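Ochratoxinase (PDB 4C65) hydrolyses the mycotoxin ochratoxin A to ochratoxin alpha and L-phenylalanine, acting as a zinc-dependent carboxypeptidase of the amidohydrolase superfamily. Local coordinates at residues 389-394 against 413-418; 59-64 against 381-386. One frame throughout, in Å; residues are numbered along the deposited sequence.

Interaction 1 (389-394 against 413-418)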
ATOM      1  N   ALA A 389     -24.864   6.540  43.619  1.00 19.60           N
ATOM      2  CA  ALA A 389     -26.188   7.166  43.655  1.00 19.14           C
ATOM      3  C   ALA A 389     -26.799   7.256  42.270  1.00 17.71           C
ATOM      4  O   ALA A 389     -26.980   8.334  41.731  1.00 17.48           O
ATOM      5  CB  ALA A 389     -26.098   8.540  44.309  1.00 19.93           C
ATOM      6  N   ASP A 390     -27.096   6.087  41.706  1.00 16.70           N
ATOM      7  CA  ASP A 390     -27.874   5.950  40.468  1.00 15.74           C
ATOM      8  C   ASP A 390     -29.275   5.481  40.901  1.00 16.07           C
ATOM      9  O   ASP A 390     -29.459   4.322  41.306  1.00 15.84           O
ATOM     10  CB  ASP A 390     -27.247   4.918  39.541  1.00 14.77           C
ATOM     11  CG  ASP A 390     -25.926   5.366  38.960  1.00 14.40           C
ATOM     12  OD1 ASP A 390     -25.403   6.423  39.400  1.00 15.09           O
ATOM     13  OD2 ASP A 390     -25.433   4.702  38.035  1.00 13.27           O
ATOM     14  N   VAL A 391     -30.230   6.413  40.905  1.00 16.50           N
ATOM     15  CA  VAL A 391     -31.482   6.225  41.636  1.00 17.05           C
ATOM     16  C   VAL A 391     -32.578   6.803  40.796  1.00 17.35           C
ATOM     17  O   VAL A 391     -32.421   7.893  40.233  1.00 17.45           O
ATOM     18  CB  VAL A 391     -31.443   6.940  43.020  1.00 17.89           C
ATOM     19  CG1 VAL A 391     -32.725   6.696  43.807  1.00 18.71           C
ATOM     20  CG2 VAL A 391     -30.244   6.490  43.837  1.00 17.79           C
ATOM     21  N   ILE A 392     -33.687   6.086  40.688  1.00 17.66           N
ATOM     22  CA  ILE A 392     -34.839   6.629  39.978  1.00 18.22           C
ATOM     23  C   ILE A 392     -36.108   6.569  40.823  1.00 19.44           C
ATOM     24  O   ILE A 392     -36.274   5.676  41.667  1.00 19.17           O
ATOM     25  CB  ILE A 392     -35.058   5.946  38.612  1.00 17.61           C
ATOM     26  CG1 ILE A 392     -35.354   4.446  38.760  1.00 17.63           C
ATOM     27  CG2 ILE A 392     -33.846   6.164  37.728  1.00 16.80           C
ATOM     28  CD1 ILE A 392     -35.833   3.774  37.482  1.00 17.36           C
ATOM     29  N   ALA A 393     -36.989   7.528  40.578  1.00 20.62           N
ATOM     30  CA  ALA A 393     -38.275   7.569  41.245  1.00 22.47           C
ATOM     31  C   ALA A 393     -39.373   7.325  40.245  1.00 23.52           C
ATOM     32  O   ALA A 393     -39.309   7.794  39.108  1.00 22.82           O
ATOM     33  CB  ALA A 393     -38.488   8.898  41.942  1.00 23.16           C
ATOM     34  N   LEU A 394     -40.394   6.614  40.700  1.00 25.59           N
ATOM     35  CA  LEU A 394     -41.552   6.307  39.881  1.00 27.51           C
ATOM     36  C   LEU A 394     -42.824   6.780  40.528  1.00 30.36           C
ATOM     37  O   LEU A 394     -42.913   6.885  41.758  1.00 31.25           O
ATOM     38  CB  LEU A 394     -41.652   4.796  39.670  1.00 27.33           C
ATOM     39  CG  LEU A 394     -40.817   4.192  38.551  1.00 26.28           C
ATOM     40  CD1 LEU A 394     -39.441   3.886  39.042  1.00 25.23           C
ATOM     41  CD2 LEU A 394     -41.435   2.927  37.989  1.00 27.06           C
ATOM     42  N   HIS A 413     -38.073  11.088  38.508  1.00 20.77           N
ATOM     43  CA  HIS A 413     -36.777  11.585  38.978  1.00 20.10           C
ATOM     44  C   HIS A 413     -35.700  10.641  38.540  1.00 18.69           C
ATOM     45  O   HIS A 413     -35.850   9.423  38.689  1.00 18.61           O
ATOM     46  CB  HIS A 413     -36.707  11.668  40.502  1.00 20.62           C
ATOM     47  CG  HIS A 413     -37.628  12.671  41.105  1.00 21.86           C
ATOM     48  ND1 HIS A 413     -38.991  12.488  41.166  1.00 22.71           N
ATOM     49  CD2 HIS A 413     -37.378  13.857  41.704  1.00 22.55           C
ATOM     50  CE1 HIS A 413     -39.542  13.531  41.761  1.00 23.96           C
ATOM     51  NE2 HIS A 413     -38.584  14.376  42.092  1.00 23.89           N
ATOM     52  N   VAL A 414     -34.598  11.188  38.040  1.00 17.88           N
ATOM     53  CA  VAL A 414     -33.424  10.383  37.688  1.00 16.85           C
ATOM     54  C   VAL A 414     -32.134  11.003  38.240  1.00 16.69           C
ATOM     55  O   VAL A 414     -31.745  12.090  37.841  1.00 16.99           O
ATOM     56  CB  VAL A 414     -33.301  10.185  36.165  1.00 16.28           C
ATOM     57  CG1 VAL A 414     -32.075   9.338  35.823  1.00 15.21           C
ATOM     58  CG2 VAL A 414     -34.565   9.534  35.615  1.00 16.57           C
ATOM     59  N   TRP A 415     -31.499  10.290  39.169  1.00 16.56           N
ATOM     60  CA  TRP A 415     -30.174  10.612  39.664  1.00 16.53           C
ATOM     61  C   TRP A 415     -29.138   9.651  39.058  1.00 15.68           C
ATOM     62  O   TRP A 415     -29.330   8.437  39.069  1.00 15.10           O
ATOM     63  CB  TRP A 415     -30.097  10.451  41.186  1.00 17.16           C
ATOM     64  CG  TRP A 415     -30.788  11.494  41.963  1.00 18.17           C
ATOM     65  CD1 TRP A 415     -30.270  12.689  42.375  1.00 18.88           C
ATOM     66  CD2 TRP A 415     -32.135  11.457  42.417  1.00 18.79           C
ATOM     67  NE1 TRP A 415     -31.211  13.387  43.081  1.00 19.95           N
ATOM     68  CE2 TRP A 415     -32.365  12.649  43.125  1.00 20.01           C
ATOM     69  CE3 TRP A 415     -33.174  10.536  42.289  1.00 18.64           C
ATOM     70  CZ2 TRP A 415     -33.600  12.945  43.703  1.00 20.94           C
ATOM     71  CZ3 TRP A 415     -34.386  10.824  42.862  1.00 19.66           C
ATOM     72  CH2 TRP A 415     -34.596  12.018  43.556  1.00 20.82           C
ATOM     73  N   LYS A 416     -28.060  10.218  38.520  1.00 15.77           N
ATOM     74  CA  LYS A 416     -26.894   9.448  38.083  1.00 15.22           C
ATOM     75  C   LYS A 416     -25.673  10.034  38.762  1.00 15.54           C
ATOM     76  O   LYS A 416     -25.374  11.216  38.606  1.00 15.71           O
ATOM     77  CB  LYS A 416     -26.725   9.514  36.572  1.00 14.88           C
ATOM     78  CG  LYS A 416     -25.621   8.587  36.082  1.00 14.48           C
ATOM     79  CD  LYS A 416     -25.295   8.742  34.603  1.00 14.38           C
ATOM     80  CE  LYS A 416     -24.311   9.860  34.295  1.00 14.62           C
ATOM     81  NZ  LYS A 416     -23.582   9.541  33.051  1.00 14.04           N
ATOM     82  N   GLY A 417     -24.972   9.200  39.525  1.00 15.73           N
ATOM     83  CA  GLY A 417     -23.819   9.662  40.296  1.00 16.48           C
ATOM     84  C   GLY A 417     -24.166  10.784  41.252  1.00 17.68           C
ATOM     85  O   GLY A 417     -23.363  11.683  41.474  1.00 18.35           O
ATOM     86  N   GLY A 418     -25.383  10.738  41.800  1.00 18.06           N
ATOM     87  CA  GLY A 418     -25.860  11.767  42.723  1.00 18.97           C
ATOM     88  C   GLY A 418     -26.372  13.047  42.082  1.00 19.36           C
ATOM     89  O   GLY A 418     -26.908  13.903  42.753  1.00 20.40           O
TER
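Val-391 to Ala-393 pair with His-413 to Trp-415 as antiparallel strands, their axes 4.7 Å apart at closest approach and 175° between their directions. Val-391 and Trp-415 form a hydrogen-bonded pair: Trp-415 N reaches Val-391 O at 2.8 Å, and Val-391 N returns a bond to Trp-415 O. Ile-392 and Val-414 are a non-hydrogen-bonded pair. Ala-393 N then donates to His-413 O at 2.9 Å. CA-H groups of Asp-390 and Ile-392 add contacts to the carbonyls of Trp-415 and His-413.

After Lys-416 the second strand turns through Gly-417 and Gly-418, both with positive phi. Asp-390 bonds into this turn: OD1 accepts from Gly-417 N at 2.8 Å, and the N-H points almost straight at it (167°). Gly-418 N donates to Ala-389 O.

The side chains of Val-391, Ala-393, His-413 and Trp-415 share one face of the sheet. CE3 of the Trp-415 indole comes against Val-391 CB at 4.1 Å. Val-391 O lies in the indole plane, at its edge near CE3. Ala-393 CB packs on His-413 CB at 3.6 Å. On the opposite face, Ile-392 and Val-414 lie side by side and touch through their CG2 methyls, 4.0 Å apart. His-56 meets Trp-415 edge-to-face and His-413 with ring planes at about 75°.

Gly-417 and Gly-418 fit the central positions of a type I' turn, which makes strands 411-416 and 419-422 a beta hairpin. Ala-389 and Asp-390 dock on that turn, and strand 391-394 lies between the hairpin and strand 60-67 in one mixed sheet.

Interaction 2 (59-64 against 381-386); sequences PVLMPG and GQLREG
Leu-383 projects from its loop onto the backbone of Met-62 and Pro-63. Its two methyls divide the work. CD1 sits against Met-62 CA at 3.6 Å and also meets the carbonyl carbon of that residue. CD2 lies 3.6 Å from Pro-63 N and close to Pro-63 CA. With CG anti to its own carbonyl carbon (chi1 -62°), Leu-383 sets this branch carbon against the peptide that joins Met-62 to Pro-63, near Met-62 C and Pro-63 N.

Two side chains cross this leucine obliquely. Leu-61 brings CD2 to 4.0 Å from Leu-383 CD1. Pro-63 CD approaches Leu-383 CG at 3.9 Å. Further round the same proline ring, CG rests 3.6 Å from Gly-381 O and also touches Gln-382 CA. The ring thus spans the backbone of Gly-381 and Gln-382 as well as the leucine. Met-62 takes part through its backbone, since its CB points away from the loop.

No hydrogen bond joins the two segments, so the contact is apolar packing. Leu-383 is the centre of an inverse gamma turn, with a weak bond from Arg-384 N to Gln-382 O.

Segment 381-386 belongs to the loop between helix 358-365 and strand 391-394. Its Leu-383 also touches Val-391, Leu-15 of strand 7-15 and Leu-28 of strand 26-31. Leu-61 packs on those same three strands, so the loop leucine is buried among strands of one mixed sheet.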
ATOM      1  N   PRO A  59     -43.443   8.385  45.484  1.00 23.52           N
ATOM      2  CA  PRO A  59     -44.160   7.152  45.833  1.00 24.02           C
ATOM      3  C   PRO A  59     -43.272   5.926  45.804  1.00 22.61           C
ATOM      4  O   PRO A  59     -43.369   5.089  46.690  1.00 23.00           O
ATOM      5  CB  PRO A  59     -45.252   7.037  44.756  1.00 24.99           C
ATOM      6  CG  PRO A  59     -45.318   8.371  44.089  1.00 25.29           C
ATOM      7  CD  PRO A  59     -43.963   9.009  44.259  1.00 23.96           C
ATOM      8  N   VAL A  60     -42.403   5.832  44.800  1.00 21.37           N
ATOM      9  CA  VAL A  60     -41.556   4.654  44.616  1.00 20.13           C
ATOM     10  C   VAL A  60     -40.131   5.047  44.272  1.00 18.60           C
ATOM     11  O   VAL A  60     -39.911   5.865  43.383  1.00 18.19           O
ATOM     12  CB  VAL A  60     -42.104   3.731  43.496  1.00 20.29           C
ATOM     13  CG1 VAL A  60     -41.195   2.533  43.281  1.00 19.42           C
ATOM     14  CG2 VAL A  60     -43.510   3.265  43.849  1.00 21.99           C
ATOM     15  N   LEU A  61     -39.178   4.407  44.941  1.00 17.61           N
ATOM     16  CA  LEU A  61     -37.772   4.619  44.671  1.00 16.55           C
ATOM     17  C   LEU A  61     -37.069   3.282  44.428  1.00 16.27           C
ATOM     18  O   LEU A  61     -37.374   2.281  45.099  1.00 16.88           O
ATOM     19  CB  LEU A  61     -37.117   5.330  45.845  1.00 16.57           C
ATOM     20  CG  LEU A  61     -35.821   6.068  45.565  1.00 15.80           C
ATOM     21  CD1 LEU A  61     -36.060   7.351  44.779  1.00 15.76           C
ATOM     22  CD2 LEU A  61     -35.106   6.380  46.879  1.00 16.14           C
ATOM     23  N   MET A  62     -36.134   3.272  43.484  1.00 15.52           N
ATOM     24  CA  MET A  62     -35.394   2.063  43.133  1.00 15.40           C
ATOM     25  C   MET A  62     -34.067   2.417  42.487  1.00 14.68           C
ATOM     26  O   MET A  62     -33.814   3.597  42.173  1.00 14.56           O
ATOM     27  CB  MET A  62     -36.237   1.193  42.197  1.00 16.07           C
ATOM     28  CG  MET A  62     -36.613   1.830  40.864  1.00 16.04           C
ATOM     29  SD  MET A  62     -37.438   0.659  39.753  1.00 16.96           S
ATOM     30  CE  MET A  62     -36.029  -0.303  39.186  1.00 16.36           C
ATOM     31  N   PRO A  63     -33.205   1.420  42.278  1.00 14.49           N
ATOM     32  CA  PRO A  63     -31.972   1.713  41.546  1.00 14.12           C
ATOM     33  C   PRO A  63     -32.224   2.079  40.107  1.00 13.58           C
ATOM     34  O   PRO A  63     -33.206   1.635  39.507  1.00 13.60           O
ATOM     35  CB  PRO A  63     -31.189   0.385  41.594  1.00 14.44           C
ATOM     36  CG  PRO A  63     -31.873  -0.454  42.611  1.00 15.08           C
ATOM     37  CD  PRO A  63     -33.298   0.000  42.620  1.00 15.21           C
ATOM     38  N   GLY A  64     -31.344   2.900  39.552  1.00 13.36           N
ATOM     39  CA  GLY A  64     -31.360   3.153  38.106  1.00 13.28           C
ATOM     40  C   GLY A  64     -31.218   1.843  37.321  1.00 12.95           C
ATOM     41  O   GLY A  64     -30.522   0.926  37.757  1.00 13.14           O
ATOM     42  N   GLY A 381     -26.182  -0.561  41.216  1.00 16.21           N
ATOM     43  CA  GLY A 381     -27.321  -1.434  40.939  1.00 16.34           C
ATOM     44  C   GLY A 381     -28.139  -1.842  42.161  1.00 17.35           C
ATOM     45  O   GLY A 381     -29.097  -2.606  42.028  1.00 16.83           O
ATOM     46  N   GLN A 382     -27.815  -1.275  43.323  1.00 17.73           N
ATOM     47  CA  GLN A 382     -28.616  -1.444  44.520  1.00 19.03           C
ATOM     48  C   GLN A 382     -28.713  -0.164  45.345  1.00 20.19           C
ATOM     49  O   GLN A 382     -27.774   0.642  45.367  1.00 19.69           O
ATOM     50  CB  GLN A 382     -28.013  -2.499  45.419  1.00 19.44           C
ATOM     51  CG  GLN A 382     -27.957  -3.857  44.794  1.00 18.78           C
ATOM     52  CD  GLN A 382     -27.365  -4.852  45.757  1.00 19.42           C
ATOM     53  OE1 GLN A 382     -27.880  -5.081  46.827  1.00 19.84           O
ATOM     54  NE2 GLN A 382     -26.287  -5.481  45.334  1.00 19.32           N
ATOM     55  N   LEU A 383     -29.865   0.021  46.001  1.00 21.56           N
ATOM     56  CA  LEU A 383     -30.054   1.134  46.918  1.00 22.80           C
ATOM     57  C   LEU A 383     -29.513   0.675  48.268  1.00 23.97           C
ATOM     58  O   LEU A 383     -30.254   0.154  49.100  1.00 24.75           O
ATOM     59  CB  LEU A 383     -31.530   1.575  47.004  1.00 23.52           C
ATOM     60  CG  LEU A 383     -32.196   2.093  45.724  1.00 23.30           C
ATOM     61  CD1 LEU A 383     -33.519   2.746  46.075  1.00 24.27           C
ATOM     62  CD2 LEU A 383     -31.330   3.077  44.927  1.00 22.59           C
ATOM     63  N   ARG A 384     -28.210   0.862  48.434  1.00 24.38           N
ATOM     64  CA  ARG A 384     -27.454   0.395  49.591  1.00 26.10           C
ATOM     65  C   ARG A 384     -26.411   1.408  49.972  1.00 26.01           C
ATOM     66  O   ARG A 384     -25.813   2.015  49.096  1.00 24.63           O
ATOM     67  CB  ARG A 384     -26.680  -0.882  49.267  1.00 26.85           C
ATOM     68  CG  ARG A 384     -27.463  -2.065  49.720  1.00 28.61           C
ATOM     69  CD  ARG A 384     -26.816  -3.350  49.288  1.00 29.33           C
ATOM     70  NE  ARG A 384     -25.815  -3.762  50.259  1.00 31.55           N
ATOM     71  CZ  ARG A 384     -25.211  -4.940  50.224  1.00 32.81           C
ATOM     72  NH1 ARG A 384     -25.527  -5.825  49.292  1.00 31.94           N
ATOM     73  NH2 ARG A 384     -24.285  -5.232  51.129  1.00 34.13           N
ATOM     74  N   GLU A 385     -26.137   1.533  51.262  1.00 26.98           N
ATOM     75  CA  GLU A 385     -25.107   2.436  51.708  1.00 27.47           C
ATOM     76  C   GLU A 385     -23.748   2.087  51.052  1.00 26.00           C
ATOM     77  O   GLU A 385     -23.356   0.924  50.956  1.00 24.98           O
ATOM     78  CB  GLU A 385     -25.022   2.408  53.225  1.00 30.16           C
ATOM     79  CG  GLU A 385     -24.023   3.411  53.783  1.00 32.39           C
ATOM     80  CD  GLU A 385     -23.704   3.319  55.274  1.00 35.27           C
ATOM     81  OE1 GLU A 385     -23.344   2.223  55.739  1.00 37.19           O
ATOM     82  OE2 GLU A 385     -23.653   4.354  55.974  1.00 37.85           O
ATOM     83  N   GLY A 386     -23.060   3.114  50.572  1.00 25.20           N
ATOM     84  CA  GLY A 386     -21.755   2.958  49.935  1.00 24.37           C
ATOM     85  C   GLY A 386     -21.798   2.700  48.431  1.00 22.76           C
ATOM     86  O   GLY A 386     -20.776   2.753  47.779  1.00 21.99           O
TER

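Interactions 1 and 2 are neighbours in one mixed sheet, with centres about 8 Å apart. Strand 391-394, a segment of interaction 1, lies between strand 411-416 and strand 60-67, the strand used by interaction 2. The backbone bonds between the two interactions are probable ones: Leu-394 N to Val-60 O at 2.8 Å and Ile-392 N to Met-62 O at 2.9 Å. Side chains join them too, with Val-391 CG1 3.5 Å from Leu-61 CD1. Both contacts lie away from the zinc-binding and active-site residues. The chain nevertheless continues from strand 60-67 to the zinc ligands His-69 and His-71.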